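Local coordinates for GH127 beta-L-arabinofuranoside (Geobacillus stearothermophilus, PDB 4QK0), which probably hydrolyses beta-L-arabinofuranosides, as a family 127 glycoside hydrolase releasing L-arabinose from the non-reducing ends of its substrates, at residues I35-E40 with D44-A49; D20-R25 with P629-C634. All coordinates share one frame; numbering follows the deposited sequence.

How the interactions relate
Helix 22-42 carries one segment of each contact: interaction 2 sits at its start and interaction 1 near its end. The two centres lie about 25 Å apart and the nearest atoms about 11 Å, so the contacts do not touch. Interaction 1 is local, joining 35-40 to the loop 44-49 that follows the same helix at the surface of the catalytic domain. Interaction 2 reaches across some six hundred residues, bringing 20-25 against 629-634 in the C-terminal domain. Along the chain the order is 20-25, 35-40, 44-49 and 629-634. One helix is thus joined to a distant domain at its start and closed by its own following loop at its end.

Interaction 1: I35-E40 with D44-A49; sequences IPYQWE and DRIPDA
Tyr37 has CG anti to the backbone N (chi1 -176°), which turns one face of the phenol to Ile46, while Glu40, folded back at chi2 (-57°), brings its carboxylate against Arg45. The CD1 methyl ends the longer branch of Ile46 and reaches over the ring in a CH-pi contact, 3.7 Å from the Tyr37 ring centroid; Ile46 CG1 packs on Glu40 CB. The guanidinium grips Glu40 side-on: Arg45 NE reaches Glu40 OE1 at 2.8 Å and Arg45 NH2 reaches Glu40 OE2 at 2.9 Å. Carboxylate and guanidinium suit each other in shape and charge, two N-H groups meeting two oxygens. Both bonds are nearly straight and lie close to the guanidinium plane, yet they meet the carboxylate from above its own plane, the two planes being 47° apart. An alanine in place of Glu40 is likely to leave the arginine without its charged mate and its guanidinium free to turn away from the helix.

The backbone adds a Schellman motif: Arg45 N donates to Glu40 O, Asp44 N pairs with Ala41 O, and Asp44, with positive phi, is the C-prime residue. The Asp44 carboxylate turns elsewhere, to the backbone N of Ser52 and His53. Trp39 stacks on Trp82 and touches helix 96-112, and Ile35 meets helices 76-92 and 413-422, packing the last third of helix 22-42 against its neighbours in the helical catalytic domain.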
ATOM      1  N   ILE A  35     -18.371  28.732  -6.375  1.00 28.67           N
ATOM      2  CA  ILE A  35     -18.019  29.505  -7.580  1.00 27.94           C
ATOM      3  C   ILE A  35     -17.418  30.897  -7.289  1.00 27.89           C
ATOM      4  O   ILE A  35     -16.401  31.310  -7.879  1.00 28.64           O
ATOM      5  CB  ILE A  35     -19.243  29.569  -8.518  1.00 31.34           C
ATOM      6  CG1 ILE A  35     -19.390  28.236  -9.265  1.00 32.04           C
ATOM      7  CG2 ILE A  35     -19.170  30.752  -9.475  1.00 33.36           C
ATOM      8  CD1 ILE A  35     -18.216  27.801 -10.095  1.00 31.50           C
ATOM      9  N   PRO A  36     -18.002  31.634  -6.355  1.00 31.72           N
ATOM     10  CA  PRO A  36     -17.335  32.885  -5.945  1.00 32.46           C
ATOM     11  C   PRO A  36     -15.914  32.735  -5.385  1.00 30.11           C
ATOM     12  O   PRO A  36     -15.028  33.528  -5.729  1.00 26.70           O
ATOM     13  CB  PRO A  36     -18.282  33.440  -4.871  1.00 35.30           C
ATOM     14  CG  PRO A  36     -19.620  32.937  -5.307  1.00 36.61           C
ATOM     15  CD  PRO A  36     -19.322  31.505  -5.729  1.00 37.78           C
ATOM     16  N   TYR A  37     -15.685  31.729  -4.541  1.00 34.17           N
ATOM     17  CA  TYR A  37     -14.338  31.494  -3.993  1.00 32.62           C
ATOM     18  C   TYR A  37     -13.355  31.182  -5.118  1.00 30.58           C
ATOM     19  O   TYR A  37     -12.235  31.716  -5.152  1.00 24.77           O
ATOM     20  CB  TYR A  37     -14.349  30.359  -2.946  1.00 37.84           C
ATOM     21  CG  TYR A  37     -13.009  30.144  -2.278  1.00 39.72           C
ATOM     22  CD1 TYR A  37     -12.053  29.332  -2.852  1.00 41.29           C
ATOM     23  CD2 TYR A  37     -12.677  30.817  -1.106  1.00 43.33           C
ATOM     24  CE1 TYR A  37     -10.801  29.164  -2.273  1.00 45.41           C
ATOM     25  CE2 TYR A  37     -11.429  30.646  -0.508  1.00 45.30           C
ATOM     26  CZ  TYR A  37     -10.506  29.808  -1.093  1.00 47.16           C
ATOM     27  OH  TYR A  37      -9.286  29.635  -0.506  1.00 56.96           O
ATOM     28  N   GLN A  38     -13.770  30.311  -6.039  1.00 28.53           N
ATOM     29  CA  GLN A  38     -12.884  29.977  -7.145  1.00 30.99           C
ATOM     30  C   GLN A  38     -12.591  31.168  -8.015  1.00 27.10           C
ATOM     31  O   GLN A  38     -11.476  31.305  -8.534  1.00 26.47           O
ATOM     32  CB  GLN A  38     -13.448  28.870  -8.011  1.00 37.12           C
ATOM     33  CG  GLN A  38     -13.388  27.468  -7.408  1.00 49.12           C
ATOM     34  CD  GLN A  38     -11.999  27.004  -6.909  1.00 63.67           C
ATOM     35  OE1 GLN A  38     -11.122  26.707  -7.718  1.00 74.89           O
ATOM     36  NE2 GLN A  38     -11.816  26.885  -5.560  1.00 69.48           N
ATOM     37  N   TRP A  39     -13.586  32.043  -8.211  1.00 25.47           N
ATOM     38  CA  TRP A  39     -13.330  33.273  -8.978  1.00 26.03           C
ATOM     39  C   TRP A  39     -12.186  34.087  -8.352  1.00 28.67           C
ATOM     40  O   TRP A  39     -11.305  34.610  -9.046  1.00 29.19           O
ATOM     41  CB  TRP A  39     -14.630  34.097  -9.120  1.00 29.27           C
ATOM     42  CG  TRP A  39     -14.457  35.362  -9.867  1.00 31.06           C
ATOM     43  CD1 TRP A  39     -14.664  36.614  -9.383  1.00 30.33           C
ATOM     44  CD2 TRP A  39     -13.978  35.527 -11.224  1.00 31.73           C
ATOM     45  NE1 TRP A  39     -14.332  37.543 -10.334  1.00 34.77           N
ATOM     46  CE2 TRP A  39     -13.912  36.918 -11.473  1.00 30.58           C
ATOM     47  CE3 TRP A  39     -13.616  34.643 -12.238  1.00 29.22           C
ATOM     48  CZ2 TRP A  39     -13.546  37.449 -12.702  1.00 31.48           C
ATOM     49  CZ3 TRP A  39     -13.200  35.175 -13.483  1.00 30.91           C
ATOM     50  CH2 TRP A  39     -13.167  36.563 -13.702  1.00 31.15           C
ATOM     51  N   GLU A  40     -12.171  34.164  -7.019  1.00 32.09           N
ATOM     52  CA  GLU A  40     -11.129  34.912  -6.314  1.00 32.52           C
ATOM     53  C   GLU A  40      -9.809  34.245  -6.524  1.00 34.77           C
ATOM     54  O   GLU A  40      -8.812  34.933  -6.767  1.00 40.72           O
ATOM     55  CB  GLU A  40     -11.441  35.018  -4.821  1.00 35.59           C
ATOM     56  CG  GLU A  40     -12.712  35.821  -4.526  1.00 37.26           C
ATOM     57  CD  GLU A  40     -12.639  37.224  -5.096  1.00 41.73           C
ATOM     58  OE1 GLU A  40     -11.730  37.988  -4.700  1.00 49.02           O
ATOM     59  OE2 GLU A  40     -13.475  37.578  -5.956  1.00 44.20           O
ATOM     60  N   ASP A  44      -6.111  35.499  -8.208  1.00 39.30           N
ATOM     61  CA  ASP A  44      -5.047  35.676  -7.212  1.00 40.16           C
ATOM     62  C   ASP A  44      -5.378  36.655  -6.087  1.00 38.83           C
ATOM     63  O   ASP A  44      -4.526  37.381  -5.635  1.00 37.40           O
ATOM     64  CB  ASP A  44      -3.750  36.097  -7.906  1.00 43.09           C
ATOM     65  CG  ASP A  44      -3.301  35.083  -8.938  1.00 43.13           C
ATOM     66  OD1 ASP A  44      -3.296  33.891  -8.622  1.00 45.11           O
ATOM     67  OD2 ASP A  44      -2.926  35.481 -10.053  1.00 51.25           O
ATOM     68  N   ARG A  45      -6.621  36.676  -5.655  1.00 42.20           N
ATOM     69  CA  ARG A  45      -7.053  37.593  -4.605  1.00 44.65           C
ATOM     70  C   ARG A  45      -7.280  36.884  -3.270  1.00 45.90           C
ATOM     71  O   ARG A  45      -8.015  37.379  -2.430  1.00 52.98           O
ATOM     72  CB  ARG A  45      -8.333  38.303  -5.026  1.00 43.71           C
ATOM     73  CG  ARG A  45      -8.129  39.227  -6.207  1.00 43.07           C
ATOM     74  CD  ARG A  45      -9.305  40.192  -6.330  1.00 43.00           C
ATOM     75  NE  ARG A  45     -10.558  39.536  -6.738  1.00 44.65           N
ATOM     76  CZ  ARG A  45     -11.040  39.478  -7.987  1.00 41.58           C
ATOM     77  NH1 ARG A  45     -10.388  40.005  -9.011  1.00 41.94           N
ATOM     78  NH2 ARG A  45     -12.187  38.864  -8.218  1.00 39.29           N
ATOM     79  N   ILE A  46      -6.656  35.729  -3.080  1.00 48.30           N
ATOM     80  CA  ILE A  46      -6.781  34.983  -1.829  1.00 51.83           C
ATOM     81  C   ILE A  46      -5.400  34.930  -1.189  1.00 57.34           C
ATOM     82  O   ILE A  46      -4.564  34.144  -1.619  1.00 48.89           O
ATOM     83  CB  ILE A  46      -7.304  33.572  -2.072  1.00 52.38           C
ATOM     84  CG1 ILE A  46      -8.758  33.656  -2.519  1.00 53.97           C
ATOM     85  CG2 ILE A  46      -7.195  32.721  -0.803  1.00 53.76           C
ATOM     86  CD1 ILE A  46      -9.300  32.346  -3.029  1.00 56.83           C
ATOM     87  N   PRO A  47      -5.143  35.802  -0.194  1.00 69.54           N
ATOM     88  CA  PRO A  47      -3.796  36.080   0.356  1.00 72.56           C
ATOM     89  C   PRO A  47      -2.964  34.840   0.650  1.00 70.74           C
ATOM     90  O   PRO A  47      -1.812  34.757   0.274  1.00 75.89           O
ATOM     91  CB  PRO A  47      -4.114  36.809   1.657  1.00 77.29           C
ATOM     92  CG  PRO A  47      -5.377  37.550   1.359  1.00 80.24           C
ATOM     93  CD  PRO A  47      -6.163  36.688   0.401  1.00 76.29           C
ATOM     94  N   ASP A  48      -3.580  33.872   1.300  1.00 64.53           N
ATOM     95  CA  ASP A  48      -2.889  32.669   1.766  1.00 72.54           C
ATOM     96  C   ASP A  48      -2.741  31.535   0.744  1.00 72.30           C
ATOM     97  O   ASP A  48      -2.203  30.447   1.023  1.00 71.74           O
ATOM     98  CB  ASP A  48      -3.745  32.141   2.924  1.00 77.45           C
ATOM     99  CG  ASP A  48      -5.250  32.214   2.603  1.00 78.81           C
ATOM    100  OD1 ASP A  48      -5.710  33.342   2.261  1.00 69.73           O
ATOM    101  OD2 ASP A  48      -5.950  31.163   2.673  1.00 70.53           O
ATOM    102  N   ALA A  49      -3.235  31.772  -0.453  1.00 69.23           N
ATOM    103  CA  ALA A  49      -3.343  30.692  -1.411  1.00 62.78           C
ATOM    104  C   ALA A  49      -2.087  30.673  -2.259  1.00 60.31           C
ATOM    105  O   ALA A  49      -1.335  31.669  -2.350  1.00 50.49           O
ATOM    106  CB  ALA A  49      -4.588  30.839  -2.264  1.00 57.73           C
TER

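Interaction 2: D20-R25 with P629-C634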
ATOM      1  N   ASP A  20     -36.394  20.545  -4.938  1.00 44.27           N
ATOM      2  CA  ASP A  20     -36.201  19.539  -3.898  1.00 44.17           C
ATOM      3  C   ASP A  20     -35.490  20.181  -2.718  1.00 41.71           C
ATOM      4  O   ASP A  20     -35.403  21.386  -2.650  1.00 44.74           O
ATOM      5  CB  ASP A  20     -35.461  18.316  -4.456  1.00 44.08           C
ATOM      6  CG  ASP A  20     -33.981  18.484  -4.439  1.00 43.59           C
ATOM      7  OD1 ASP A  20     -33.523  19.667  -4.508  1.00 40.69           O
ATOM      8  OD2 ASP A  20     -33.285  17.433  -4.332  1.00 44.33           O
ATOM      9  N   GLN A  21     -35.049  19.379  -1.772  1.00 43.82           N
ATOM     10  CA  GLN A  21     -34.237  19.881  -0.666  1.00 45.52           C
ATOM     11  C   GLN A  21     -32.791  19.489  -0.888  1.00 41.20           C
ATOM     12  O   GLN A  21     -31.888  20.315  -0.810  1.00 38.80           O
ATOM     13  CB  GLN A  21     -34.690  19.251   0.644  1.00 52.19           C
ATOM     14  CG  GLN A  21     -36.049  19.714   1.144  1.00 60.91           C
ATOM     15  CD  GLN A  21     -36.123  21.223   1.277  1.00 66.43           C
ATOM     16  OE1 GLN A  21     -36.576  21.888   0.356  1.00 75.69           O
ATOM     17  NE2 GLN A  21     -35.660  21.772   2.404  1.00 70.33           N
ATOM     18  N   PHE A  22     -32.591  18.224  -1.213  1.00 35.65           N
ATOM     19  CA  PHE A  22     -31.275  17.659  -1.278  1.00 32.98           C
ATOM     20  C   PHE A  22     -30.368  18.338  -2.310  1.00 31.89           C
ATOM     21  O   PHE A  22     -29.323  18.885  -1.939  1.00 25.63           O
ATOM     22  CB  PHE A  22     -31.408  16.132  -1.524  1.00 33.98           C
ATOM     23  CG  PHE A  22     -30.131  15.387  -1.367  1.00 32.22           C
ATOM     24  CD1 PHE A  22     -29.678  15.022  -0.102  1.00 30.40           C
ATOM     25  CD2 PHE A  22     -29.337  15.113  -2.470  1.00 29.12           C
ATOM     26  CE1 PHE A  22     -28.480  14.345   0.037  1.00 29.65           C
ATOM     27  CE2 PHE A  22     -28.141  14.440  -2.324  1.00 29.02           C
ATOM     28  CZ  PHE A  22     -27.707  14.062  -1.069  1.00 28.65           C
ATOM     29  N   TRP A  23     -30.727  18.302  -3.605  1.00 28.60           N
ATOM     30  CA  TRP A  23     -29.867  18.927  -4.625  1.00 28.20           C
ATOM     31  C   TRP A  23     -29.929  20.437  -4.622  1.00 26.50           C
ATOM     32  O   TRP A  23     -28.944  21.106  -4.906  1.00 27.82           O
ATOM     33  CB  TRP A  23     -30.134  18.381  -6.011  1.00 28.98           C
ATOM     34  CG  TRP A  23     -29.757  16.968  -6.092  1.00 29.55           C
ATOM     35  CD1 TRP A  23     -30.595  15.897  -6.140  1.00 28.57           C
ATOM     36  CD2 TRP A  23     -28.437  16.443  -6.081  1.00 26.46           C
ATOM     37  NE1 TRP A  23     -29.889  14.747  -6.172  1.00 27.35           N
ATOM     38  CE2 TRP A  23     -28.554  15.046  -6.163  1.00 25.41           C
ATOM     39  CE3 TRP A  23     -27.179  17.020  -6.020  1.00 25.43           C
ATOM     40  CZ2 TRP A  23     -27.450  14.197  -6.157  1.00 27.78           C
ATOM     41  CZ3 TRP A  23     -26.061  16.177  -6.027  1.00 29.10           C
ATOM     42  CH2 TRP A  23     -26.205  14.782  -6.085  1.00 25.85           C
ATOM     43  N   LYS A  24     -31.053  20.985  -4.216  1.00 32.70           N
ATOM     44  CA  LYS A  24     -31.177  22.433  -4.177  1.00 34.92           C
ATOM     45  C   LYS A  24     -30.194  23.026  -3.202  1.00 30.92           C
ATOM     46  O   LYS A  24     -29.513  24.027  -3.516  1.00 32.56           O
ATOM     47  CB  LYS A  24     -32.592  22.861  -3.783  1.00 47.32           C
ATOM     48  CG  LYS A  24     -32.895  24.324  -4.138  1.00 55.53           C
ATOM     49  CD  LYS A  24     -34.340  24.709  -3.828  1.00 67.37           C
ATOM     50  CE  LYS A  24     -34.553  24.941  -2.323  1.00 74.20           C
ATOM     51  NZ  LYS A  24     -33.910  26.205  -1.833  1.00 80.67           N
ATOM     52  N   ARG A  25     -30.072  22.409  -2.035  1.00 27.08           N
ATOM     53  CA  ARG A  25     -29.053  22.839  -1.066  1.00 27.76           C
ATOM     54  C   ARG A  25     -27.637  22.830  -1.675  1.00 26.46           C
ATOM     55  O   ARG A  25     -26.862  23.786  -1.501  1.00 30.16           O
ATOM     56  CB  ARG A  25     -29.133  21.990   0.212  1.00 30.94           C
ATOM     57  CG  ARG A  25     -28.449  22.628   1.430  1.00 32.86           C
ATOM     58  CD  ARG A  25     -28.162  21.595   2.510  1.00 31.49           C
ATOM     59  NE  ARG A  25     -27.143  20.670   2.067  1.00 29.62           N
ATOM     60  CZ  ARG A  25     -25.837  20.905   2.097  1.00 30.39           C
ATOM     61  NH1 ARG A  25     -25.343  22.062   2.542  1.00 30.96           N
ATOM     62  NH2 ARG A  25     -25.001  19.947   1.711  1.00 30.96           N
ATOM     63  N   PRO A 629     -24.442   8.487   6.196  1.00 28.48           N
ATOM     64  CA  PRO A 629     -24.168   8.378   4.790  1.00 26.32           C
ATOM     65  C   PRO A 629     -22.727   8.647   4.480  1.00 23.61           C
ATOM     66  O   PRO A 629     -22.146   9.602   5.014  1.00 24.69           O
ATOM     67  CB  PRO A 629     -25.054   9.502   4.180  1.00 26.77           C
ATOM     68  CG  PRO A 629     -26.217   9.572   5.071  1.00 26.08           C
ATOM     69  CD  PRO A 629     -25.612   9.370   6.442  1.00 28.25           C
ATOM     70  N   TYR A 630     -22.171   7.857   3.575  1.00 21.29           N
ATOM     71  CA  TYR A 630     -20.781   7.987   3.192  1.00 21.13           C
ATOM     72  C   TYR A 630     -20.438   9.382   2.777  1.00 20.28           C
ATOM     73  O   TYR A 630     -19.423   9.922   3.233  1.00 19.33           O
ATOM     74  CB  TYR A 630     -20.412   6.995   2.075  1.00 20.51           C
ATOM     75  CG  TYR A 630     -19.015   7.201   1.563  1.00 19.58           C
ATOM     76  CD1 TYR A 630     -17.926   6.660   2.215  1.00 19.06           C
ATOM     77  CD2 TYR A 630     -18.784   7.901   0.390  1.00 19.05           C
ATOM     78  CE1 TYR A 630     -16.637   6.878   1.726  1.00 20.12           C
ATOM     79  CE2 TYR A 630     -17.505   8.066  -0.103  1.00 20.42           C
ATOM     80  CZ  TYR A 630     -16.435   7.578   0.585  1.00 18.06           C
ATOM     81  OH  TYR A 630     -15.196   7.783   0.075  1.00 21.85           O
ATOM     82  N   TYR A 631     -21.288   9.992   1.942  1.00 20.66           N
ATOM     83  CA  TYR A 631     -20.969  11.335   1.413  1.00 20.42           C
ATOM     84  C   TYR A 631     -20.767  12.334   2.513  1.00 19.78           C
ATOM     85  O   TYR A 631     -20.015  13.334   2.330  1.00 21.95           O
ATOM     86  CB  TYR A 631     -22.061  11.877   0.413  1.00 20.33           C
ATOM     87  CG  TYR A 631     -23.334  12.295   1.052  1.00 17.64           C
ATOM     88  CD1 TYR A 631     -23.416  13.509   1.763  1.00 17.77           C
ATOM     89  CD2 TYR A 631     -24.439  11.476   1.040  1.00 17.31           C
ATOM     90  CE1 TYR A 631     -24.600  13.884   2.420  1.00 18.06           C
ATOM     91  CE2 TYR A 631     -25.618  11.846   1.679  1.00 19.37           C
ATOM     92  CZ  TYR A 631     -25.687  13.088   2.377  1.00 19.41           C
ATOM     93  OH  TYR A 631     -26.872  13.462   3.011  1.00 23.63           O
ATOM     94  N   ALA A 632     -21.446  12.111   3.649  1.00 19.93           N
ATOM     95  CA  ALA A 632     -21.395  13.076   4.773  1.00 22.73           C
ATOM     96  C   ALA A 632     -20.293  12.862   5.800  1.00 24.88           C
ATOM     97  O   ALA A 632     -20.263  13.555   6.817  1.00 25.62           O
ATOM     98  CB  ALA A 632     -22.716  13.089   5.491  1.00 22.96           C
ATOM     99  N   TRP A 633     -19.390  11.921   5.557  1.00 24.86           N
ATOM    100  CA  TRP A 633     -18.310  11.661   6.509  1.00 26.10           C
ATOM    101  C   TRP A 633     -17.353  12.837   6.514  1.00 24.09           C
ATOM    102  O   TRP A 633     -17.353  13.665   5.597  1.00 29.67           O
ATOM    103  CB  TRP A 633     -17.616  10.288   6.189  1.00 24.85           C
ATOM    104  CG  TRP A 633     -16.414  10.354   5.292  1.00 22.69           C
ATOM    105  CD1 TRP A 633     -16.405  10.407   3.951  1.00 20.81           C
ATOM    106  CD2 TRP A 633     -15.041  10.365   5.709  1.00 24.28           C
ATOM    107  NE1 TRP A 633     -15.132  10.522   3.498  1.00 20.57           N
ATOM    108  CE2 TRP A 633     -14.266  10.469   4.557  1.00 21.64           C
ATOM    109  CE3 TRP A 633     -14.401  10.335   6.973  1.00 24.97           C
ATOM    110  CZ2 TRP A 633     -12.873  10.514   4.592  1.00 23.51           C
ATOM    111  CZ3 TRP A 633     -13.035  10.393   7.017  1.00 24.76           C
ATOM    112  CH2 TRP A 633     -12.270  10.459   5.828  1.00 25.09           C
ATOM    113  N   CYS A 634     -16.569  12.931   7.580  1.00 24.61           N
ATOM    114  CA  CYS A 634     -15.518  13.957   7.742  1.00 21.76           C
ATOM    115  C   CYS A 634     -16.065  15.382   7.747  1.00 21.69           C
ATOM    116  O   CYS A 634     -15.364  16.306   7.343  1.00 18.67           O
ATOM    117  CB  CYS A 634     -14.470  13.822   6.674  1.00 24.02           C
ATOM    118  SG  CYS A 634     -12.842  14.417   7.108  1.00 29.18           S
TER
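Phe22 turns an edge of its ring toward the face of Tyr631, an offset edge-to-face (T-shaped) aromatic pair with the planes at 80° and the centroids 5.7 Å apart. It joins the start of helix 22-42, in what is probably the helical barrel of the six-hairpin clan of glycoside hydrolases, to the loop between strands 620-629 and 641-647 of the beta-rich C-terminal domain. Tyr631 CZ lies near the plane of the Phe22 ring, at its rim. Elsewhere the Phe22 ring meets Tyr365 at a shallow angle and Tyr26 edge-to-face, while its CD2 rests over one face of Trp23. A phenylalanine suits this place because its flat hydrocarbon ring can offer both edge and face to aromatic neighbours.

The two side chains approach from opposite directions, and the CE1-CZ edge of Phe22 meets the CZ-OH part of Tyr631, so the contact is small, with 78 Å² buried in all. Tyr631 stands on a 3-10 segment, and its ring also touches Ile369 and Trp465. The phenol oxygen extends the side chain of Tyr631 to the rim of the Phe22 ring, across the 12.4 Å between the CA atoms of Phe22 and Tyr631.

Both backbones are braced locally. Ala632 N donates to Pro629 O, and Trp633 N to Tyr630 O, holding the 3-10 turn. On the helix side, Asp20 suits the cap because its short carboxylate can accept two backbone N-H groups from the first turn. Each oxygen uses its syn lone pair: Asp20 OD1 takes Lys24 N, and Asp20 OD2 takes Trp23 N at 2.8 Å. Across the domains, the closest approach of the pair is Phe22 CE1 to Tyr631 OH, at 3.5 Å.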